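Local coordinates for protein STING-associated CdnE c-di-GMP synthase (Flavobacteriaceae, PDB 6WT8) that probably makes the second messenger cyclic di-GMP for a STING-associated bacterial defence system of the CBASS type, at residues Lys101-Val105 / Glu192-Asp196; Lys11-Arg15 / Asn262-Asp266. All coordinates share one frame; numbering follows the deposited sequence.

Interaction 1: residues Lys101-Val105 / Glu192-Asp196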
loop_
_atom_site.group_PDB
_atom_site.type_symbol
_atom_site.label_atom_id
_atom_site.label_comp_id
_atom_site.label_asym_id
_atom_site.label_seq_id
_atom_site.Cartn_x
_atom_site.Cartn_y
_atom_site.Cartn_z
ATOM N N LYS A 101 0.946 3.526 -14.359
ATOM C CA LYS A 101 1.563 2.359 -14.979
ATOM C C LYS A 101 3.054 2.264 -14.670
ATOM O O LYS A 101 3.588 1.168 -14.787
ATOM C CB LYS A 101 1.368 2.407 -16.512
ATOM C CG LYS A 101 1.955 3.658 -17.196
ATOM C CD LYS A 101 1.416 3.797 -18.653
ATOM C CE LYS A 101 2.164 4.946 -19.357
ATOM N NZ LYS A 101 1.876 6.286 -18.822
ATOM N N GLU A 102 3.710 3.378 -14.314
ATOM C CA GLU A 102 5.141 3.343 -13.987
ATOM C C GLU A 102 5.439 2.926 -12.556
ATOM O O GLU A 102 6.615 2.764 -12.207
ATOM C CB GLU A 102 5.788 4.717 -14.232
ATOM C CG GLU A 102 5.638 5.247 -15.662
ATOM C CD GLU A 102 4.323 5.984 -15.955
ATOM O OE1 GLU A 102 3.490 6.228 -15.029
ATOM O OE2 GLU A 102 4.162 6.350 -17.164
ATOM N N ASN A 103 4.452 2.778 -11.692
ATOM C CA ASN A 103 4.744 2.309 -10.344
ATOM C C ASN A 103 5.211 0.854 -10.382
ATOM O O ASN A 103 4.732 0.038 -11.172
ATOM C CB ASN A 103 3.502 2.405 -9.474
ATOM C CG ASN A 103 3.007 3.804 -9.240
ATOM O OD1 ASN A 103 1.801 3.999 -9.153
ATOM N ND2 ASN A 103 3.915 4.776 -9.081
ATOM N N ASP A 104 6.151 0.516 -9.494
ATOM C CA ASP A 104 6.735 -0.798 -9.427
ATOM C C ASP A 104 6.719 -1.346 -8.013
ATOM O O ASP A 104 6.738 -0.585 -7.033
ATOM C CB ASP A 104 8.191 -0.725 -9.887
ATOM C CG ASP A 104 8.298 -0.604 -11.358
ATOM O OD1 ASP A 104 8.109 -1.622 -12.056
ATOM O OD2 ASP A 104 8.575 0.520 -11.831
ATOM N N VAL A 105 6.661 -2.682 -7.927
ATOM C CA VAL A 105 6.991 -3.350 -6.649
ATOM C C VAL A 105 8.428 -2.995 -6.278
ATOM O O VAL A 105 9.303 -2.866 -7.151
ATOM C CB VAL A 105 6.827 -4.883 -6.662
ATOM C CG1 VAL A 105 5.366 -5.318 -6.948
ATOM C CG2 VAL A 105 7.750 -5.559 -7.698
ATOM N N GLU A 192 11.386 -4.234 -19.467
ATOM C CA GLU A 192 11.984 -2.942 -19.153
ATOM C C GLU A 192 11.225 -2.282 -18.006
ATOM O O GLU A 192 10.179 -1.650 -18.225
ATOM C CB GLU A 192 11.979 -2.057 -20.388
ATOM C CG GLU A 192 12.765 -0.783 -20.230
ATOM C CD GLU A 192 12.962 -0.068 -21.565
ATOM O OE1 GLU A 192 13.651 0.975 -21.588
ATOM O OE2 GLU A 192 12.421 -0.557 -22.589
ATOM N N ARG A 193 11.769 -2.410 -16.787
ATOM C CA ARG A 193 11.193 -1.820 -15.573
ATOM C C ARG A 193 12.321 -1.393 -14.665
ATOM O O ARG A 193 13.378 -2.016 -14.666
ATOM C CB ARG A 193 10.310 -2.781 -14.766
ATOM C CG ARG A 193 9.125 -3.409 -15.563
ATOM C CD ARG A 193 8.045 -2.411 -15.971
ATOM N NE ARG A 193 7.340 -1.827 -14.815
ATOM C CZ ARG A 193 6.266 -1.048 -14.886
ATOM N NH1 ARG A 193 5.650 -0.830 -16.029
ATOM N NH2 ARG A 193 5.822 -0.512 -13.763
ATOM N N ASP A 194 12.078 -0.348 -13.845
ATOM C CA ASP A 194 13.073 0.107 -12.877
ATOM C C ASP A 194 12.664 -0.364 -11.492
ATOM O O ASP A 194 11.573 -0.041 -11.009
ATOM C CB ASP A 194 13.220 1.624 -12.899
ATOM C CG ASP A 194 13.543 2.150 -14.289
ATOM O OD1 ASP A 194 14.336 1.521 -15.004
ATOM O OD2 ASP A 194 12.960 3.177 -14.676
ATOM N N ILE A 195 13.522 -1.150 -10.846
ATOM C CA ILE A 195 13.184 -1.772 -9.574
ATOM C C ILE A 195 14.096 -1.242 -8.474
ATOM O O ILE A 195 15.322 -1.266 -8.625
ATOM C CB ILE A 195 13.330 -3.296 -9.666
ATOM C CG1 ILE A 195 12.438 -3.865 -10.788
ATOM C CG2 ILE A 195 13.051 -3.979 -8.347
ATOM C CD1 ILE A 195 10.927 -3.608 -10.618
ATOM N N ASP A 196 13.507 -0.796 -7.362
ATOM C CA ASP A 196 14.292 -0.451 -6.177
ATOM C C ASP A 196 14.523 -1.684 -5.318
ATOM O O ASP A 196 13.604 -2.457 -5.074
ATOM C CB ASP A 196 13.580 0.604 -5.324
ATOM C CG ASP A 196 13.854 2.023 -5.767
ATOM O OD1 ASP A 196 15.030 2.500 -5.726
ATOM O OD2 ASP A 196 12.863 2.669 -6.169
HETATM O O HOH W 1 9.447 0.758 -14.322
HETATM O O HOH W 2 10.614 -0.473 -7.058
#
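Arg-193 of strand 192-204 reaches across to loop 101-105 and uses NE, NH1 and NH2 along its guanidinium edge, NH2 serving two acceptors. Its side-on pair converges on one carboxylate oxygen: NE donates to Asp-104 OD1 at 2.9 Å, and NH2 donates to the same atom at 3.1 Å. NE arrives on the syn side, whereas NH2 comes from above the carboxylate plane, the two flat groups being turned 67° apart. The end-on pair shares a backbone acceptor, with NH2 3.0 Å and NH1 3.1 Å from Lys-101 O, nearly in the guanidinium plane. Bends at chi2 (-68°) and chi3 (-65°) fold the chain of Arg-193 back to present this edge to the loop. Asp-104 OD1 is also held directly by Ser-66 OG of helix 60-81, and Ile-195 CD1 packs 3.7 Å from it. One water donates to Asp-104 OD2 and accepts from Asp-194 N; a second joins the backbones, from Val-105 O to Asp-196 N. Farther out, Tyr-62 and Ala-69 of helix 60-81 touch Arg-193. Replacing Arg-193 with an alanine would probably leave Lys-101 O without its two guanidinium donors and Asp-104 OD1 without its cationic mate, though not without Ser-66. A single planar cation thus helps hold loop backbone and an acid together at the entry to strand 106-112, where the Asp-x-Asp sequence starting at Asp-104 is consistent with the acidic motif of nucleotidyltransferases.

Interaction 2: residues Lys11-Arg15 / Asn262-Asp266; sequences KVRER and NIKYD
A buried arginine, Arg-15, bridges two helices by bonding Asp-266 and Asn-262, and so ties helix 5-16 near the N terminus to helix 253-266 far along the chain. The short axes stand 11.7 Å apart at an angle of 109°, a separation bridged mainly by the long Arg-15 side chain. The guanidinium meets Asp-266 end-on, each terminal nitrogen taking its own oxygen: NH1 bonds OD1 at 2.8 Å from the syn side, and NH2 bonds OD2 at 2.9 Å along a nearly straight N-H path of 172°. NH2 has a second acceptor in Asn-262 OD1, 3.0 Å away, with the amide and guanidinium almost coplanar. A water adds a further link, accepting from Arg-15 NE and donating to Asn-262 OD1. A bend at chi3 (-58°) turns the guanidinium so that one face lies against its own helix, by Lys-11 O and Val-12 CA, while Tyr-265 CD1 sits over the opposite face, 3.4 Å from NH1. Val-12 CG2 adds a looser contact, 4.0 Å from Asn-262 OD1. Helix 46-56 supports the site from outside: Ser-54 O takes the amide nitrogen of Asn-262, and Tyr-50 OH makes a weak bond to Asp-266 OD2. With a carboxylate, an amide oxygen and a water taking four of its N-H groups, this buried guanidinium probably has its charge well compensated in an only partly enclosed contact, and its rotation fixed from several sides.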
loop_
_atom_site.group_PDB
_atom_site.type_symbol
_atom_site.label_atom_id
_atom_site.label_comp_id
_atom_site.label_asym_id
_atom_site.label_seq_id
_atom_site.Cartn_x
_atom_site.Cartn_y
_atom_site.Cartn_z
ATOM N N LYS A 11 -6.923 11.660 -19.173
ATOM C CA LYS A 11 -5.799 11.668 -18.233
ATOM C C LYS A 11 -5.657 10.320 -17.537
ATOM O O LYS A 11 -4.549 9.788 -17.395
ATOM C CB LYS A 11 -5.994 12.758 -17.178
ATOM C CG LYS A 11 -5.740 14.141 -17.740
ATOM C CD LYS A 11 -5.769 15.143 -16.620
ATOM C CE LYS A 11 -5.055 16.410 -17.045
ATOM N NZ LYS A 11 -5.592 17.558 -16.273
ATOM N N VAL A 12 -6.770 9.762 -17.052
ATOM C CA VAL A 12 -6.710 8.453 -16.398
ATOM C C VAL A 12 -6.177 7.416 -17.360
ATOM O O VAL A 12 -5.379 6.561 -16.989
ATOM C CB VAL A 12 -8.106 8.064 -15.868
ATOM C CG1 VAL A 12 -8.119 6.613 -15.319
ATOM C CG2 VAL A 12 -8.521 8.951 -14.761
ATOM N N ARG A 13 -6.650 7.446 -18.602
ATOM C CA ARG A 13 -6.193 6.485 -19.598
ATOM C C ARG A 13 -4.702 6.569 -19.825
ATOM O O ARG A 13 -4.028 5.535 -19.971
ATOM C CB ARG A 13 -6.938 6.735 -20.909
ATOM C CG ARG A 13 -8.310 6.150 -20.784
ATOM C CD ARG A 13 -9.187 6.481 -21.980
ATOM N NE ARG A 13 -10.415 5.691 -21.895
ATOM C CZ ARG A 13 -11.185 5.377 -22.940
ATOM N NH1 ARG A 13 -10.871 5.792 -24.154
ATOM N NH2 ARG A 13 -12.247 4.619 -22.757
ATOM N N GLU A 14 -4.171 7.785 -19.926
ATOM C CA GLU A 14 -2.740 7.894 -20.193
ATOM C C GLU A 14 -1.942 7.287 -19.057
ATOM O O GLU A 14 -0.882 6.688 -19.275
ATOM C CB GLU A 14 -2.354 9.364 -20.372
ATOM C CG GLU A 14 -0.894 9.513 -20.899
ATOM C CD GLU A 14 -0.567 8.564 -22.082
ATOM O OE1 GLU A 14 -1.333 8.556 -23.089
ATOM O OE2 GLU A 14 0.452 7.817 -21.999
ATOM N N ARG A 15 -2.452 7.407 -17.828
ATOM C CA ARG A 15 -1.738 6.878 -16.668
ATOM C C ARG A 15 -1.899 5.378 -16.524
ATOM O O ARG A 15 -0.994 4.698 -16.021
ATOM C CB ARG A 15 -2.288 7.549 -15.391
ATOM C CG ARG A 15 -1.958 9.017 -15.297
ATOM C CD ARG A 15 -2.357 9.630 -13.949
ATOM N NE ARG A 15 -3.767 9.516 -13.580
ATOM C CZ ARG A 15 -4.639 10.529 -13.576
ATOM N NH1 ARG A 15 -4.296 11.745 -14.055
ATOM N NH2 ARG A 15 -5.851 10.342 -13.118
ATOM N N ASN A 262 -7.092 8.599 -7.656
ATOM C CA ASN A 262 -7.226 9.303 -8.928
ATOM C C ASN A 262 -7.825 10.682 -8.712
ATOM O O ASN A 262 -7.412 11.643 -9.370
ATOM C CB ASN A 262 -8.113 8.475 -9.893
ATOM C CG ASN A 262 -7.268 7.490 -10.739
ATOM O OD1 ASN A 262 -6.399 7.932 -11.491
ATOM N ND2 ASN A 262 -7.478 6.179 -10.590
ATOM N N ILE A 263 -8.876 10.783 -7.889
ATOM C CA ILE A 263 -9.469 12.104 -7.624
ATOM C C ILE A 263 -8.416 13.034 -7.039
ATOM O O ILE A 263 -8.301 14.193 -7.440
ATOM C CB ILE A 263 -10.667 11.988 -6.665
ATOM C CG1 ILE A 263 -11.796 11.166 -7.276
ATOM C CG2 ILE A 263 -11.190 13.363 -6.204
ATOM C CD1 ILE A 263 -12.157 11.480 -8.651
ATOM N N LYS A 264 -7.621 12.535 -6.081
ATOM C CA LYS A 264 -6.601 13.413 -5.499
ATOM C C LYS A 264 -5.586 13.874 -6.556
ATOM O O LYS A 264 -5.152 15.058 -6.593
ATOM C CB LYS A 264 -5.881 12.683 -4.350
ATOM C CG LYS A 264 -5.063 13.693 -3.518
ATOM C CD LYS A 264 -4.572 13.037 -2.193
ATOM C CE LYS A 264 -3.467 12.008 -2.453
ATOM N NZ LYS A 264 -2.090 12.660 -2.582
ATOM N N TYR A 265 -5.191 12.953 -7.430
ATOM C CA TYR A 265 -4.166 13.217 -8.420
ATOM C C TYR A 265 -4.610 14.312 -9.376
ATOM O O TYR A 265 -3.839 15.218 -9.672
ATOM C CB TYR A 265 -3.830 11.908 -9.159
ATOM C CG TYR A 265 -2.552 11.986 -9.973
ATOM C CD1 TYR A 265 -2.538 12.502 -11.272
ATOM C CD2 TYR A 265 -1.360 11.517 -9.427
ATOM C CE1 TYR A 265 -1.339 12.555 -11.987
ATOM C CE2 TYR A 265 -0.149 11.550 -10.160
ATOM C CZ TYR A 265 -0.177 12.067 -11.422
ATOM O OH TYR A 265 1.019 12.145 -12.131
ATOM N N ASP A 266 -5.891 14.293 -9.765
ATOM C CA ASP A 266 -6.440 15.239 -10.739
ATOM C C ASP A 266 -6.982 16.501 -10.092
ATOM O O ASP A 266 -7.361 17.440 -10.805
ATOM C CB ASP A 266 -7.545 14.527 -11.537
ATOM C CG ASP A 266 -6.977 13.549 -12.587
ATOM O OD1 ASP A 266 -5.889 13.806 -13.059
ATOM O OD2 ASP A 266 -7.672 12.547 -12.860
HETATM O O HOH W 3 -4.644 6.797 -13.261
#

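How the interactions relate
From the N terminus, the chain first runs through helix 5-16, whose residues 11-15 meet helix 253-266 only much later in the chain, where interaction 2 closes a loop of 246 residues. Wholly nested within that loop, interaction 1 joins the segment after strand 85-90 to strand 192-204, with 86 residues between. The outer contact belongs to the helical part of the fold; the inner one ties the loop leading into strand 106-112 to a strand of the mixed sheet. The centres of interactions 1 and 2 lie about 18 Å apart. They nevertheless meet at Lys-101, whose N and NZ probably donate to Arg-15 O and Glu-14 O, each at 2.8 Å, coupling the N-terminal helix directly to that loop.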